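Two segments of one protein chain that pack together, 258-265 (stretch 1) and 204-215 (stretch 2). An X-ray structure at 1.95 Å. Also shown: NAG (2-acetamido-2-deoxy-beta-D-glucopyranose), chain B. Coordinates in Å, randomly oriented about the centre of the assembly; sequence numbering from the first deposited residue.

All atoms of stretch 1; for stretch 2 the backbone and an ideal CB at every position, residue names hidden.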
# COMPACT_ATOMS: atom_id res chain seq x y z
N SER A 258 26.70 13.66 -16.08
CA SER A 258 26.41 15.10 -16.19
C SER A 258 25.60 15.65 -15.01
O SER A 258 25.47 16.86 -14.87
CB SER A 258 25.68 15.39 -17.49
OG SER A 258 24.57 14.52 -17.66
N TRP A 259 25.04 14.77 -14.19
CA TRP A 259 24.18 15.22 -13.09
C TRP A 259 24.97 16.00 -12.03
O TRP A 259 25.99 15.53 -11.54
CB TRP A 259 23.48 14.02 -12.43
CG TRP A 259 22.47 13.32 -13.30
CD1 TRP A 259 22.23 13.53 -14.62
CD2 TRP A 259 21.55 12.31 -12.88
NE1 TRP A 259 21.22 12.71 -15.06
CE2 TRP A 259 20.79 11.94 -14.01
CE3 TRP A 259 21.30 11.66 -11.67
CZ2 TRP A 259 19.80 10.97 -13.96
CZ3 TRP A 259 20.32 10.70 -11.62
CH2 TRP A 259 19.58 10.36 -12.76
N ASN A 260 24.50 17.19 -11.69
CA ASN A 260 25.18 17.99 -10.67
C ASN A 260 24.43 17.94 -9.34
O ASN A 260 24.83 18.58 -8.38
CB ASN A 260 25.36 19.43 -11.16
CG ASN A 260 24.04 20.15 -11.40
OD1 ASN A 260 23.01 19.53 -11.62
ND2 ASN A 260 24.08 21.48 -11.36
N LYS A 261 23.36 17.16 -9.30
CA LYS A 261 22.62 16.93 -8.07
C LYS A 261 22.46 15.44 -7.82
O LYS A 261 22.50 14.64 -8.75
CB LYS A 261 21.25 17.60 -8.12
CG LYS A 261 21.31 19.14 -8.22
CD LYS A 261 19.95 19.76 -7.97
CE LYS A 261 20.00 21.28 -8.14
NZ LYS A 261 18.64 21.84 -7.91
N GLU A 262 22.29 15.06 -6.56
CA GLU A 262 22.01 13.67 -6.23
C GLU A 262 20.52 13.42 -6.39
O GLU A 262 19.71 14.30 -6.13
CB GLU A 262 22.45 13.35 -4.80
CG GLU A 262 23.94 13.49 -4.56
CD GLU A 262 24.75 12.32 -5.08
OE1 GLU A 262 24.17 11.37 -5.66
OE2 GLU A 262 25.98 12.35 -4.91
N VAL A 263 20.16 12.22 -6.83
CA VAL A 263 18.76 11.84 -6.83
C VAL A 263 18.57 10.67 -5.88
O VAL A 263 19.29 9.66 -5.96
CB VAL A 263 18.24 11.47 -8.24
CG1 VAL A 263 16.79 11.04 -8.17
CG2 VAL A 263 18.38 12.67 -9.18
N VAL A 264 17.62 10.81 -4.97
CA VAL A 264 17.23 9.74 -4.06
C VAL A 264 15.79 9.33 -4.34
O VAL A 264 14.89 10.17 -4.39
CB VAL A 264 17.37 10.17 -2.58
CG1 VAL A 264 16.71 9.15 -1.66
CG2 VAL A 264 18.83 10.35 -2.21
N PHE A 265 15.58 8.04 -4.56
CA PHE A 265 14.24 7.51 -4.78
C PHE A 265 13.76 6.90 -3.49
O PHE A 265 14.49 6.12 -2.86
CB PHE A 265 14.24 6.47 -5.91
CG PHE A 265 14.88 6.95 -7.19
CD1 PHE A 265 14.14 7.66 -8.12
CD2 PHE A 265 16.21 6.70 -7.45
CE1 PHE A 265 14.71 8.12 -9.29
CE2 PHE A 265 16.80 7.15 -8.63
CZ PHE A 265 16.05 7.86 -9.55
N UNK A 204 21.63 5.92 -7.18
CA UNK A 204 22.61 5.33 -8.09
C UNK A 204 24.05 5.60 -7.64
O UNK A 204 24.95 4.86 -8.03
CB UNK A 204 22.40 5.87 -9.51
N UNK A 205 24.27 6.66 -6.86
CA UNK A 205 25.62 6.95 -6.37
C UNK A 205 26.02 5.92 -5.32
O UNK A 205 25.21 5.60 -4.46
CB UNK A 205 25.70 8.36 -5.79
N UNK A 206 27.25 5.42 -5.40
CA UNK A 206 27.72 4.42 -4.44
C UNK A 206 27.80 5.06 -3.05
O UNK A 206 27.58 4.42 -2.03
CB UNK A 206 29.08 3.86 -4.86
N UNK A 207 28.11 6.35 -3.03
CA UNK A 207 28.01 7.11 -1.81
C UNK A 207 27.55 8.52 -2.18
O UNK A 207 28.05 9.12 -3.12
CB UNK A 207 29.34 7.13 -1.05
N UNK A 208 26.55 9.01 -1.46
CA UNK A 208 26.01 10.33 -1.75
C UNK A 208 27.05 11.40 -1.39
O UNK A 208 27.66 11.36 -0.32
CB UNK A 208 24.70 10.56 -0.99
N UNK A 209 27.28 12.32 -2.33
CA UNK A 209 28.19 13.45 -2.14
C UNK A 209 27.53 14.44 -1.19
O UNK A 209 26.54 15.08 -1.54
CB UNK A 209 28.54 14.12 -3.47
N UNK A 210 28.07 14.60 0.02
CA UNK A 210 27.35 15.42 1.00
C UNK A 210 27.43 16.92 0.69
O UNK A 210 26.85 17.73 1.40
CB UNK A 210 27.91 15.16 2.40
N UNK A 211 28.11 17.28 -0.39
CA UNK A 211 28.16 18.67 -0.84
C UNK A 211 27.09 18.99 -1.90
O UNK A 211 26.85 20.16 -2.21
CB UNK A 211 29.55 18.98 -1.40
N UNK A 212 26.48 17.96 -2.47
CA UNK A 212 25.49 18.17 -3.51
C UNK A 212 24.09 18.29 -2.92
O UNK A 212 23.82 17.77 -1.84
CB UNK A 212 25.54 17.03 -4.53
N UNK A 213 23.21 18.99 -3.63
CA UNK A 213 21.80 19.01 -3.26
C UNK A 213 21.14 17.69 -3.65
O UNK A 213 21.59 17.01 -4.56
CB UNK A 213 21.08 20.19 -3.92
N UNK A 214 20.07 17.33 -2.95
CA UNK A 214 19.36 16.08 -3.22
C UNK A 214 17.99 16.35 -3.82
O UNK A 214 17.22 17.14 -3.29
CB UNK A 214 19.22 15.26 -1.94
N UNK A 215 17.70 15.70 -4.94
CA UNK A 215 16.35 15.64 -5.48
C UNK A 215 15.69 14.38 -4.92
O UNK A 215 16.18 13.28 -5.13
CB UNK A 215 16.36 15.64 -7.01
C1 NAG B . 23.60 19.96 6.06
C2 NAG B . 24.89 20.25 6.77
C3 NAG B . 25.12 21.73 7.01
C4 NAG B . 24.54 22.66 5.97
C5 NAG B . 23.32 22.11 5.28
C6 NAG B . 22.93 22.88 4.05
C7 NAG B . 25.90 18.93 8.46
C8 NAG B . 25.63 18.02 9.60
N2 NAG B . 24.88 19.64 8.06
O3 NAG B . 26.52 21.97 7.09
O4 NAG B . 24.10 23.69 6.82
O5 NAG B . 23.56 20.77 4.92
O6 NAG B . 23.99 22.85 3.12
O7 NAG B . 26.98 19.01 7.95

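Position 204 has its CA-to-CB bond directed sideways to stretch 1, and nothing of that stretch lies within 5.5 Å of the ideal CB. The ring of Phe265 lies farther off, so a short side chain would leave the gap open, whereas a long apolar or aromatic one could cross it. The residue is Phe204, whose CE2 meets CE2 of Phe265 at 3.8 Å, the rings meeting obliquely. A water bridges the backbones here, accepting from Phe204 N (3.0 Å) and donating to Val263 O (2.7 Å).

At position 205 CA-to-CB points toward stretch 1, and the ideal CB is 3.4 Å from Glu262 OE1. So little room beside a carboxylate favours a small donor, serine or threonine, although alanine would also be tolerated sterically. It is Ser205, which donates a short hydrogen bond from OG to Glu262 OE1 (2.5 Å).

Positions 206 and 207 find nothing of stretch 1 near their ideal CB atoms, and polar residues of many kinds would do; they are Ser206 and Lys207. At 208 CB points sideways, with the ideal CB of 208 lying 4.5 Å from Glu262 CD and the methyls of Val264 farther along, which suits a branched or extended aliphatic chain. Ile208 provides one: its CD1 packs against Val264 CG2 at 3.8 Å.

At 209 the main contact is made by the backbone, since the amide N donates to Glu262 OE2 at 2.9 Å and nearly straight (171°). Any residue with a free amide could do this, so proline is excluded. The position also opens a type I turn ending at 212, where asparagine, aspartate or serine is common. The CA-to-CB bond at 209 is sideways, and the carboxylate of Asp209 serves the turn rather than Glu262: OD1 of Asp209 accepts from the backbone N of position 211 at 3.1 Å. With Ser205, the backbone N of Asp209 thus holds both carboxylate oxygens of Glu262. At positions 210 and 211, the middle of the turn, neither side chain is called on by stretch 1, so the choice is wide, though 211 needs its amide hydrogen; they are Lys210 and Glu211.

Position 212 points toward stretch 1, its ideal CB 3.9 Å from Glu262 CG and 4.2 Å from Asn260 O. The carbonyls of Asn260 and Trp259 invite a long donor such as lysine or arginine. Lys212, nearly extended beyond chi1, runs past Asn260 O, and its NZ donates to Trp259 O (3.2 Å).

At 213 CB points sideways, 4.2 Å from Lys261 CD, so an acidic side chain would suit the neighbouring amine. Glu213 OE1 forms a salt bridge with Lys261 NZ, at 3.3 Å a weak hydrogen bond, while Glu213 O accepts from Glu262 N (2.9 Å).

Positions 214 and 215 pair in parallel with Glu262 and Val263. On the face shared with Glu262, 214 lies near Val264 CG2 and suits a beta-branched aliphatic; Ile214 CG2 contacts that methyl at 3.7 Å. On the other face, 215 has Val263 CG2 4.2 Å from its ideal CB, again favouring valine, isoleucine or leucine. Ile215 also reaches Lys261 CD with CD1 (3.8 Å); Ile215 N donates to Glu262 O (2.7 Å), and Ile215 O accepts from Val264 N (2.9 Å).

Stretch 2, residues 204-215: FSSKIDKEKEII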
# COMPACT_ATOMS: atom_id res chain seq x y z
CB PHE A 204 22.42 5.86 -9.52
CG PHE A 204 21.26 5.24 -10.26
CD1 PHE A 204 21.33 3.93 -10.73
CD2 PHE A 204 20.11 5.98 -10.52
CE1 PHE A 204 20.27 3.37 -11.43
CE2 PHE A 204 19.04 5.43 -11.22
CZ PHE A 204 19.12 4.12 -11.68
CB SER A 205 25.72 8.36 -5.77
OG SER A 205 25.29 9.35 -6.69
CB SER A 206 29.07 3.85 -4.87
OG SER A 206 30.10 4.82 -4.79
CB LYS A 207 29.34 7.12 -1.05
CG LYS A 207 29.33 7.93 0.25
CD LYS A 207 30.73 7.96 0.87
CE LYS A 207 30.88 9.09 1.89
NZ LYS A 207 30.11 8.83 3.13
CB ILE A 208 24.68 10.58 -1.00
CG1 ILE A 208 23.55 9.76 -1.66
CG2 ILE A 208 24.31 12.06 -1.00
CD1 ILE A 208 22.29 9.67 -0.81
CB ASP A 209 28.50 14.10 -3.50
CG ASP A 209 29.50 15.25 -3.41
OD1 ASP A 209 29.87 15.68 -2.30
OD2 ASP A 209 29.90 15.74 -4.49
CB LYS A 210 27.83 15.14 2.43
CG LYS A 210 26.64 14.88 3.38
CD LYS A 210 27.04 14.45 4.81
CE LYS A 210 27.12 15.65 5.75
NZ LYS A 210 26.47 15.39 7.08
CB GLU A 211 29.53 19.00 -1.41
CG GLU A 211 30.65 18.96 -0.39
CD GLU A 211 32.01 19.22 -1.01
OE1 GLU A 211 32.12 19.13 -2.26
OE2 GLU A 211 32.96 19.52 -0.26
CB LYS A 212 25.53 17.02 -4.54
CG LYS A 212 26.69 17.06 -5.54
CD LYS A 212 26.49 16.00 -6.63
CE LYS A 212 27.68 15.89 -7.58
NZ LYS A 212 27.38 14.94 -8.70
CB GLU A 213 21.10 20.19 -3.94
CG GLU A 213 21.61 21.55 -3.46
CD GLU A 213 20.85 22.70 -4.09
OE1 GLU A 213 20.17 22.48 -5.11
OE2 GLU A 213 20.94 23.83 -3.57
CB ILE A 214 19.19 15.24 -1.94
CG1 ILE A 214 20.55 14.78 -1.40
CG2 ILE A 214 18.30 14.03 -2.20
CD1 ILE A 214 20.48 14.16 0.00
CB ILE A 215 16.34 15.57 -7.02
CG1 ILE A 215 17.15 16.72 -7.64
CG2 ILE A 215 14.90 15.54 -7.56
CD1 ILE A 215 16.65 18.07 -7.25
O HOH W 1 20.33 8.41 -8.11
O HOH W 2 24.18 20.08 -6.04
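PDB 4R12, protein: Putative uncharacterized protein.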